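Local coordinates for nuclear transport factor 2 family protein (Rhodopseudomonas palustris, PDB 3DM8), which is of unknown function but has the fold of the nuclear transport factor 2 and SnoaL-like family and may be an isomerase, at residues I33-Y38 and L57-Q62. Residues are numbered along the deposited sequence; the frame is centred on the assembly and turned at random.
Sequences IDWAIY and LEVCRQ. With CE9 (dodecyl nona ethylene glycol ether), chain B.
Val59 and Cys60 meet the indole of Trp35 across a buried interface. The axes of the short segments 33-38 and 57-62 stay 11.2 Å apart, and the large Trp35 and Ile37 span most of that distance to the short Val59 and Cys60. On the outer side of the helix, Glu58 receives Arg61 side-on in a salt bridge: NE bonds OE1 from above the carboxylate plane and NH2 bonds OE2 on the syn side but tilted out of the plane, both at 2.8 Å. Val59 turns CG1 anti to the backbone N (chi1 163°), laying it obliquely against Trp35, 4.0 Å from CZ2; the same methyl meets Ile37 CD1 at 4.4 Å. Cys60 adds an oblique sulfur-aromatic contact, SG 5.1 Å from the centroid of the Trp35 six-membered ring and 50° off its normal, with CH2 the nearest ring atom. Arg61 NH1 makes a second salt bridge, to Asp65 OD2. Alternation along the strand turns Trp35 and Ile37 to the helix and Asp34 to the opposite face, where OD2 lies in van der Waals range, 3.7 Å, of C33 of CE9, the detergent assigned to chain B. Helix 53-66 thus covers one face of a curved mixed sheet, as in the alpha+beta cone of the NTF2-like fold.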
ATOM      1  N   ILE A  33     -19.640  -6.140   4.758  1.00 13.26           N
ATOM      2  CA  ILE A  33     -18.263  -5.811   4.382  1.00 12.84           C
ATOM      3  C   ILE A  33     -17.433  -5.276   5.555  1.00 13.77           C
ATOM      4  O   ILE A  33     -17.883  -4.461   6.388  1.00 13.42           O
ATOM      5  CB  ILE A  33     -18.209  -4.816   3.211  1.00 12.66           C
ATOM      6  CG1 ILE A  33     -16.752  -4.606   2.718  1.00 13.56           C
ATOM      7  CG2 ILE A  33     -18.880  -3.459   3.609  1.00 13.21           C
ATOM      8  CD1 ILE A  33     -16.654  -3.967   1.360  1.00 15.27           C
ATOM      9  N   ASP A  34     -16.175  -5.733   5.575  1.00 14.30           N
ATOM     10  CA  ASP A  34     -15.158  -5.286   6.540  1.00 14.41           C
ATOM     11  C   ASP A  34     -14.141  -4.450   5.802  1.00 13.51           C
ATOM     12  O   ASP A  34     -13.383  -4.942   5.002  1.00 12.93           O
ATOM     13  CB  ASP A  34     -14.507  -6.515   7.159  1.00 15.93           C
ATOM     14  CG  ASP A  34     -13.472  -6.210   8.204  1.00 17.52           C
ATOM     15  OD1 ASP A  34     -12.811  -5.155   8.183  1.00 16.14           O
ATOM     16  OD2 ASP A  34     -13.308  -7.128   9.068  1.00 19.72           O
ATOM     17  N   TRP A  35     -14.205  -3.134   6.034  1.00 13.98           N
ATOM     18  CA  TRP A  35     -13.520  -2.130   5.204  1.00 13.67           C
ATOM     19  C   TRP A  35     -12.588  -1.228   5.981  1.00 13.33           C
ATOM     20  O   TRP A  35     -12.873  -0.827   7.139  1.00 14.41           O
ATOM     21  CB  TRP A  35     -14.610  -1.239   4.564  1.00 13.38           C
ATOM     22  CG  TRP A  35     -14.253   0.029   3.821  1.00 12.34           C
ATOM     23  CD1 TRP A  35     -13.933   1.258   4.358  1.00 13.44           C
ATOM     24  CD2 TRP A  35     -14.397   0.245   2.423  1.00 11.41           C
ATOM     25  NE1 TRP A  35     -13.787   2.183   3.360  1.00 13.85           N
ATOM     26  CE2 TRP A  35     -14.081   1.586   2.160  1.00 13.05           C
ATOM     27  CE3 TRP A  35     -14.756  -0.569   1.363  1.00 14.23           C
ATOM     28  CZ2 TRP A  35     -14.127   2.110   0.885  1.00 13.71           C
ATOM     29  CZ3 TRP A  35     -14.736  -0.077   0.098  1.00 13.92           C
ATOM     30  CH2 TRP A  35     -14.426   1.241  -0.161  1.00 15.00           C
ATOM     31  N   ALA A  36     -11.450  -0.895   5.366  1.00 13.44           N
ATOM     32  CA  ALA A  36     -10.609   0.205   5.938  1.00 12.96           C
ATOM     33  C   ALA A  36      -9.751   0.865   4.919  1.00 13.70           C
ATOM     34  O   ALA A  36      -9.085   0.223   4.104  1.00 12.30           O
ATOM     35  CB  ALA A  36      -9.724  -0.293   7.164  1.00 13.53           C
ATOM     36  N   ILE A  37      -9.720   2.190   4.989  1.00 13.05           N
ATOM     37  CA  ILE A  37      -8.752   2.950   4.218  1.00 13.87           C
ATOM     38  C   ILE A  37      -7.925   3.714   5.200  1.00 14.38           C
ATOM     39  O   ILE A  37      -8.465   4.458   5.968  1.00 13.72           O
ATOM     40  CB  ILE A  37      -9.385   3.975   3.242  1.00 13.96           C
ATOM     41  CG1 ILE A  37     -10.311   3.331   2.244  1.00 14.52           C
ATOM     42  CG2 ILE A  37      -8.265   4.767   2.485  1.00 16.23           C
ATOM     43  CD1 ILE A  37     -11.192   4.404   1.539  1.00 15.64           C
ATOM     44  N   TYR A  38      -6.617   3.499   5.185  1.00 14.76           N
ATOM     45  CA  TYR A  38      -5.759   4.081   6.215  1.00 15.59           C
ATOM     46  C   TYR A  38      -5.321   5.470   5.793  1.00 15.59           C
ATOM     47  O   TYR A  38      -4.498   5.651   4.915  1.00 17.03           O
ATOM     48  CB  TYR A  38      -4.544   3.186   6.514  1.00 15.76           C
ATOM     49  CG  TYR A  38      -4.985   1.848   7.065  1.00 16.99           C
ATOM     50  CD1 TYR A  38      -4.971   0.717   6.265  1.00 18.07           C
ATOM     51  CD2 TYR A  38      -5.485   1.728   8.354  1.00 19.00           C
ATOM     52  CE1 TYR A  38      -5.392  -0.482   6.714  1.00 17.93           C
ATOM     53  CE2 TYR A  38      -5.921   0.484   8.823  1.00 21.95           C
ATOM     54  CZ  TYR A  38      -5.873  -0.613   7.971  1.00 19.93           C
ATOM     55  OH  TYR A  38      -6.275  -1.879   8.348  1.00 24.18           O
ATOM     56  N   LEU A  57     -21.085   2.647   1.587  1.00 12.36           N
ATOM     57  CA  LEU A  57     -21.723   3.476   0.563  1.00 13.73           C
ATOM     58  C   LEU A  57     -21.642   4.959   0.961  1.00 12.88           C
ATOM     59  O   LEU A  57     -21.451   5.832   0.137  1.00 15.06           O
ATOM     60  CB  LEU A  57     -23.154   3.053   0.276  1.00 14.45           C
ATOM     61  CG  LEU A  57     -23.308   1.728  -0.465  1.00 15.76           C
ATOM     62  CD1 LEU A  57     -24.745   1.255  -0.594  1.00 16.45           C
ATOM     63  CD2 LEU A  57     -22.641   1.821  -1.859  1.00 19.01           C
ATOM     64  N   GLU A  58     -21.722   5.246   2.246  1.00 13.91           N
ATOM     65  CA  GLU A  58     -21.577   6.622   2.708  1.00 14.09           C
ATOM     66  C   GLU A  58     -20.157   7.145   2.448  1.00 13.71           C
ATOM     67  O   GLU A  58     -19.988   8.264   1.962  1.00 14.83           O
ATOM     68  CB  GLU A  58     -21.998   6.762   4.166  1.00 14.69           C
ATOM     69  CG  GLU A  58     -21.753   8.112   4.770  1.00 16.10           C
ATOM     70  CD  GLU A  58     -22.518   9.280   4.117  1.00 23.07           C
ATOM     71  OE1 GLU A  58     -23.505   9.052   3.352  1.00 22.14           O
ATOM     72  OE2 GLU A  58     -22.124  10.438   4.465  1.00 21.25           O
ATOM     73  N   VAL A  59     -19.133   6.345   2.765  1.00 12.46           N
ATOM     74  CA  VAL A  59     -17.753   6.697   2.376  1.00 12.25           C
ATOM     75  C   VAL A  59     -17.679   7.042   0.886  1.00 12.70           C
ATOM     76  O   VAL A  59     -17.084   8.021   0.482  1.00 13.23           O
ATOM     77  CB  VAL A  59     -16.758   5.584   2.746  1.00 13.00           C
ATOM     78  CG1 VAL A  59     -15.388   5.690   2.013  1.00 12.52           C
ATOM     79  CG2 VAL A  59     -16.590   5.515   4.265  1.00 12.34           C
ATOM     80  N   CYS A  60     -18.267   6.175   0.053  1.00 13.82           N
ATOM     81  CA  CYS A  60     -18.131   6.328  -1.373  1.00 14.23           C
ATOM     82  C   CYS A  60     -18.889   7.554  -1.868  1.00 13.61           C
ATOM     83  O   CYS A  60     -18.462   8.194  -2.831  1.00 13.69           O
ATOM     84  CB  CYS A  60     -18.556   5.065  -2.133  1.00 14.13           C
ATOM     85  SG  CYS A  60     -17.404   3.688  -1.849  1.00 16.23           S
ATOM     86  N   ARG A  61     -19.958   7.902  -1.160  1.00 13.88           N
ATOM     87  CA  ARG A  61     -20.771   9.104  -1.486  1.00 12.39           C
ATOM     88  C   ARG A  61     -19.944  10.370  -1.203  1.00 13.25           C
ATOM     89  O   ARG A  61     -19.892  11.295  -1.991  1.00 11.84           O
ATOM     90  CB  ARG A  61     -22.078   9.157  -0.693  1.00 13.34           C
ATOM     91  CG  ARG A  61     -22.946  10.368  -0.983  1.00 16.54           C
ATOM     92  CD  ARG A  61     -24.050  10.589   0.101  1.00 22.03           C
ATOM     93  NE  ARG A  61     -23.472  11.028   1.360  1.00 22.33           N
ATOM     94  CZ  ARG A  61     -22.880  12.204   1.519  1.00 24.94           C
ATOM     95  NH1 ARG A  61     -22.826  13.025   0.502  1.00 27.95           N
ATOM     96  NH2 ARG A  61     -22.345  12.563   2.683  1.00 26.74           N
ATOM     97  N   GLN A  62     -19.303  10.364  -0.055  1.00 13.16           N
ATOM     98  CA  GLN A  62     -18.435  11.471   0.335  1.00 14.02           C
ATOM     99  C   GLN A  62     -17.249  11.642  -0.615  1.00 13.62           C
ATOM    100  O   GLN A  62     -16.873  12.752  -0.988  1.00 13.74           O
ATOM    101  CB  GLN A  62     -17.924  11.249   1.737  1.00 14.51           C
ATOM    102  CG  GLN A  62     -18.983  11.315   2.778  1.00 16.30           C
ATOM    103  CD  GLN A  62     -18.425  10.920   4.140  1.00 22.04           C
ATOM    104  OE1 GLN A  62     -18.027   9.789   4.366  1.00 27.12           O
ATOM    105  NE2 GLN A  62     -18.378  11.869   5.042  1.00 26.33           N
TER
HETATM  106  C29 CE9 B 144     -13.953  -4.456  16.939  1.00 52.09           C
HETATM  107  C30 CE9 B 144     -13.755  -3.771  15.588  1.00 52.34           C
HETATM  108  O31 CE9 B 144     -13.916  -4.736  14.551  1.00 52.63           O
HETATM  109  C32 CE9 B 144     -13.759  -4.197  13.243  1.00 50.50           C
HETATM  110  C33 CE9 B 144     -13.881  -5.330  12.243  1.00 50.36           C
HETATM  111  O34 CE9 B 144     -15.192  -5.869  12.330  1.00 49.24           O
HETATM  112  C35 CE9 B 144     -15.164  -7.285  12.409  1.00 51.26           C
HETATM  113  C36 CE9 B 144     -16.439  -7.845  11.816  1.00 51.68           C
HETATM  114  O37 CE9 B 144     -17.330  -8.132  12.887  1.00 52.89           O
HETATM  115  C38 CE9 B 144     -16.849  -9.177  13.719  1.00 54.40           C
HETATM  116  C39 CE9 B 144     -16.929  -8.742  15.172  1.00 54.87           C
HETATM  117  OXT CE9 B 144     -17.608  -9.773  15.895  1.00 55.49           O